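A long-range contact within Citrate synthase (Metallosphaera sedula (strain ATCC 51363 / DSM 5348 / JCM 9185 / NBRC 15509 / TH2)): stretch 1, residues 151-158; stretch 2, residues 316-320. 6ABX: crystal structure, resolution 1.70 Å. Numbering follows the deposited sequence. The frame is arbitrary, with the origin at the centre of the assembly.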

ATOM      1  N   ASN A 151      12.563 -19.250 -18.110  1.00 11.38           N
ATOM      2  CA  ASN A 151      11.181 -19.610 -17.939  1.00 11.81           C
ATOM      3  C   ASN A 151      10.246 -18.437 -18.277  1.00 11.62           C
ATOM      4  O   ASN A 151       9.133 -18.650 -18.811  1.00 13.45           O
ATOM      5  N   PHE A 152      10.627 -17.213 -17.895  1.00  9.96           N
ATOM      6  CA  PHE A 152       9.784 -16.058 -18.117  1.00 10.75           C
ATOM      7  C   PHE A 152       9.555 -15.878 -19.638  1.00 10.43           C
ATOM      8  O   PHE A 152       8.412 -15.713 -20.104  1.00 11.15           O
ATOM      9  N   LEU A 153      10.616 -16.008 -20.408  1.00 10.52           N
ATOM     10  CA  LEU A 153      10.501 -15.888 -21.872  1.00 12.51           C
ATOM     11  C   LEU A 153       9.736 -17.070 -22.467  1.00 12.90           C
ATOM     12  O   LEU A 153       8.931 -16.907 -23.365  1.00 11.07           O
ATOM     13  N   TYR A 154       9.929 -18.254 -21.905  1.00 11.39           N
ATOM     14  CA  TYR A 154       9.201 -19.468 -22.325  1.00 12.78           C
ATOM     15  C   TYR A 154       7.689 -19.279 -22.135  1.00 12.23           C
ATOM     16  O   TYR A 154       6.893 -19.574 -23.008  1.00 12.39           O
ATOM     17  N   MET A 155       7.279 -18.681 -21.027  1.00 10.81           N
ATOM     18  CA  MET A 155       5.877 -18.519 -20.733  1.00 10.78           C
ATOM     19  C   MET A 155       5.230 -17.476 -21.659  1.00 11.43           C
ATOM     20  O   MET A 155       4.021 -17.477 -21.803  1.00 12.63           O
ATOM     21  N   ILE A 156       5.997 -16.495 -22.151  1.00 10.99           N
ATOM     22  CA  ILE A 156       5.475 -15.513 -23.130  1.00 14.73           C
ATOM     23  C   ILE A 156       5.407 -16.101 -24.535  1.00 15.58           C
ATOM     24  O   ILE A 156       4.454 -15.818 -25.302  1.00 14.39           O
ATOM     25  N   ARG A 157       6.497 -16.766 -24.948  1.00 15.62           N
ATOM     26  CA  ARG A 157       6.659 -17.184 -26.343  1.00 17.66           C
ATOM     27  C   ARG A 157       6.055 -18.559 -26.580  1.00 20.11           C
ATOM     28  O   ARG A 157       5.657 -18.873 -27.711  1.00 20.01           O
ATOM     29  N   GLY A 158       6.052 -19.409 -25.559  1.00 17.64           N
ATOM     30  CA  GLY A 158       5.595 -20.803 -25.692  1.00 19.36           C
ATOM     31  C   GLY A 158       6.649 -21.703 -26.290  1.00 20.05           C
ATOM     32  O   GLY A 158       6.367 -22.847 -26.625  1.00 22.37           O
ATOM     33  N   ALA A 316      11.582  -5.470 -27.015  1.00 18.00           N
ATOM     34  CA  ALA A 316      12.412  -6.251 -27.923  1.00 20.55           C
ATOM     35  C   ALA A 316      12.277  -7.745 -27.598  1.00 24.20           C
ATOM     36  O   ALA A 316      12.369  -8.591 -28.464  1.00 26.47           O
ATOM     37  N   MET A 317      12.017  -8.061 -26.339  1.00 19.56           N
ATOM     38  CA  MET A 317      11.910  -9.433 -25.970  1.00 23.18           C
ATOM     39  C   MET A 317      10.498 -10.003 -26.042  1.00 22.14           C
ATOM     40  O   MET A 317      10.353 -11.213 -25.850  1.00 22.92           O
ATOM     41  N   GLY A 318       9.509  -9.186 -26.420  1.00 18.73           N
ATOM     42  CA  GLY A 318       8.183  -9.640 -26.727  1.00 18.76           C
ATOM     43  C   GLY A 318       7.118  -9.255 -25.751  1.00 16.65           C
ATOM     44  O   GLY A 318       5.986  -9.783 -25.833  1.00 19.19           O
ATOM     45  N   PHE A 319       7.401  -8.342 -24.786  1.00 15.71           N
ATOM     46  CA  PHE A 319       6.361  -7.851 -23.911  1.00 16.36           C
ATOM     47  C   PHE A 319       5.667  -6.605 -24.470  1.00 16.63           C
ATOM     48  O   PHE A 319       6.377  -5.729 -24.947  1.00 18.21           O
ATOM     49  N   ASP A 320       4.333  -6.487 -24.343  1.00 16.14           N
ATOM     50  CA  ASP A 320       3.573  -5.283 -24.644  1.00 18.52           C
ATOM     51  C   ASP A 320       4.105  -4.185 -23.738  1.00 17.08           C
ATOM     52  O   ASP A 320       4.356  -4.403 -22.546  1.00 14.76           O
TER

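The contact sets one side of the last turns of a helix, residues 151-157, against a short segment, 316-320, in which a helix ends and the chain leaves it as a loop. F152, L153, I156 and R157 make up the helical surface, and N151, Y154 and M155 lie out of reach. Together the two stretches bury 316 Å², both sides summed.

The main bump comes from the second stretch. F319, with chi1 at m, leaves its backbone sideways, but its ring reaches in among the side chains of F152, L153 and I156. Spaced one and three apart along the helix, these residues share one side of it, and the end of the F319 ring lies against all three. F152, a t rotamer with CA-to-CB pointing toward the second stretch, offers a face of its ring, and the edge of F319 meets it: the centroids are 5.2 Å apart, the planes lie at 75°, and F152 CE1 comes within 3.6 Å of F319 CE1. I156, also pointing toward the segment, with chi1 and chi2 both m, brings its CD1 to 3.4 Å from F319 CE1, the closest apolar contact here, while its CG2 lies 3.9 Å from G318 O. L153 starts sideways, but its m,t rotamer brings the branched end nearer. There L153 CD2 rests against two residues, 4.3 Å from F319 CE2 and 4.2 Å from M317 CB.

M317, m,t,m, adds its CB to this apolar patch, and its carbonyl is the polar anchor of the contact. R157 also sets out sideways, yet its long side chain, with chi1 m, chi2 off-well at 118° and chi3 t, carries the guanidinium to M317 O. The oxygen lies at the edge of the group, near its plane, and so can take both N-H groups on that side. R157 NH2 donates to M317 O at 3.1 Å with an angle of 148°; R157 NE also lies 3.1 Å from M317 O, but its angle of 129° makes that bond weak. R157 NH2 has a further partner elsewhere in the structure.

G318 leaves the helical conformation with positive phi in a Schellman motif. Glycine is called for locally, as a CB would be jammed against the carbonyl oxygen of M317. Across the contact there is no such clash: a CB on G318 would point toward the first stretch, 3.9 Å from R157 NE and 4.1 Å from I156 CG2. The bare backbone passes I156, linking M317, the polar anchor, to F319, the aromatic bump.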

ATOM      1  CB  ASN A 151      10.873 -20.073 -16.514  1.00 11.44           C
ATOM      2  CG  ASN A 151       9.430 -20.468 -16.356  1.00 11.63           C
ATOM      3  OD1 ASN A 151       9.009 -21.472 -16.955  1.00 13.85           O
ATOM      4  ND2 ASN A 151       8.697 -19.751 -15.530  1.00 11.54           N
ATOM      5  CB  PHE A 152      10.440 -14.808 -17.502  1.00 10.41           C
ATOM      6  CG  PHE A 152       9.517 -13.657 -17.183  1.00 10.89           C
ATOM      7  CD1 PHE A 152       8.224 -13.579 -17.673  1.00 10.48           C
ATOM      8  CD2 PHE A 152       9.956 -12.633 -16.367  1.00 11.64           C
ATOM      9  CE1 PHE A 152       7.393 -12.523 -17.350  1.00 10.49           C
ATOM     10  CE2 PHE A 152       9.128 -11.560 -16.079  1.00 12.45           C
ATOM     11  CZ  PHE A 152       7.836 -11.534 -16.515  1.00 11.11           C
ATOM     12  CB  LEU A 153      11.878 -15.755 -22.508  1.00 12.63           C
ATOM     13  CG  LEU A 153      12.603 -14.439 -22.213  1.00 13.27           C
ATOM     14  CD1 LEU A 153      13.998 -14.466 -22.796  1.00 13.92           C
ATOM     15  CD2 LEU A 153      11.818 -13.259 -22.723  1.00 14.53           C
ATOM     16  CB  TYR A 154       9.706 -20.678 -21.539  1.00 13.19           C
ATOM     17  CG  TYR A 154       8.817 -21.883 -21.620  1.00 13.56           C
ATOM     18  CD1 TYR A 154       8.705 -22.586 -22.808  1.00 16.34           C
ATOM     19  CD2 TYR A 154       8.024 -22.265 -20.563  1.00 15.53           C
ATOM     20  CE1 TYR A 154       7.823 -23.655 -22.910  1.00 16.92           C
ATOM     21  CE2 TYR A 154       7.164 -23.354 -20.639  1.00 15.68           C
ATOM     22  CZ  TYR A 154       7.088 -24.066 -21.820  1.00 18.76           C
ATOM     23  OH  TYR A 154       6.220 -25.130 -21.933  1.00 20.26           O
ATOM     24  CB  MET A 155       5.647 -18.147 -19.275  1.00 11.37           C
ATOM     25  CG  MET A 155       5.965 -19.301 -18.293  1.00 11.61           C
ATOM     26  SD  MET A 155       5.460 -18.931 -16.610  1.00 12.45           S
ATOM     27  CE  MET A 155       6.406 -17.418 -16.361  1.00 12.04           C
ATOM     28  CB  ILE A 156       6.394 -14.259 -23.106  1.00 17.81           C
ATOM     29  CG1 ILE A 156       6.423 -13.596 -21.737  1.00 22.32           C
ATOM     30  CG2 ILE A 156       5.987 -13.269 -24.177  1.00 22.63           C
ATOM     31  CD1 ILE A 156       5.148 -12.884 -21.473  1.00 20.29           C
ATOM     32  CB  ARG A 157       8.147 -17.165 -26.714  1.00 20.16           C
ATOM     33  CG  ARG A 157       8.666 -15.753 -26.982  1.00 22.59           C
ATOM     34  CD  ARG A 157       9.746 -15.325 -26.051  1.00 28.39           C
ATOM     35  NE  ARG A 157      10.565 -14.233 -26.575  1.00 27.66           N
ATOM     36  CZ  ARG A 157      11.850 -14.322 -26.725  1.00 27.91           C
ATOM     37  NH1 ARG A 157      12.421 -15.514 -26.822  1.00 27.34           N
ATOM     38  NH2 ARG A 157      12.558 -13.216 -26.716  1.00 24.20           N
ATOM     39  CB  ALA A 316      13.846  -5.798 -27.864  1.00 23.19           C
ATOM     40  CB  MET A 317      12.537  -9.566 -24.597  1.00 25.39           C
ATOM     41  CG  MET A 317      14.016  -9.504 -24.860  1.00 32.90           C
ATOM     42  SD  MET A 317      14.971  -9.940 -23.482  1.00 35.15           S
ATOM     43  CE  MET A 317      14.155  -8.890 -22.286  1.00 34.77           C
ATOM     44  CB  PHE A 319       6.999  -7.493 -22.565  1.00 17.17           C
ATOM     45  CG  PHE A 319       7.595  -8.665 -21.825  1.00 17.34           C
ATOM     46  CD1 PHE A 319       6.775  -9.449 -21.038  1.00 19.27           C
ATOM     47  CD2 PHE A 319       8.938  -8.970 -21.902  1.00 17.79           C
ATOM     48  CE1 PHE A 319       7.303 -10.511 -20.333  1.00 17.43           C
ATOM     49  CE2 PHE A 319       9.476 -10.022 -21.173  1.00 19.43           C
ATOM     50  CZ  PHE A 319       8.645 -10.787 -20.403  1.00 17.73           C
ATOM     51  CB  ASP A 320       2.042  -5.362 -24.418  1.00 20.55           C
ATOM     52  CG  ASP A 320       1.269  -6.216 -25.399  1.00 24.45           C
ATOM     53  OD1 ASP A 320       1.817  -6.463 -26.495  1.00 25.84           O
ATOM     54  OD2 ASP A 320       0.133  -6.669 -25.030  1.00 27.97           O
TER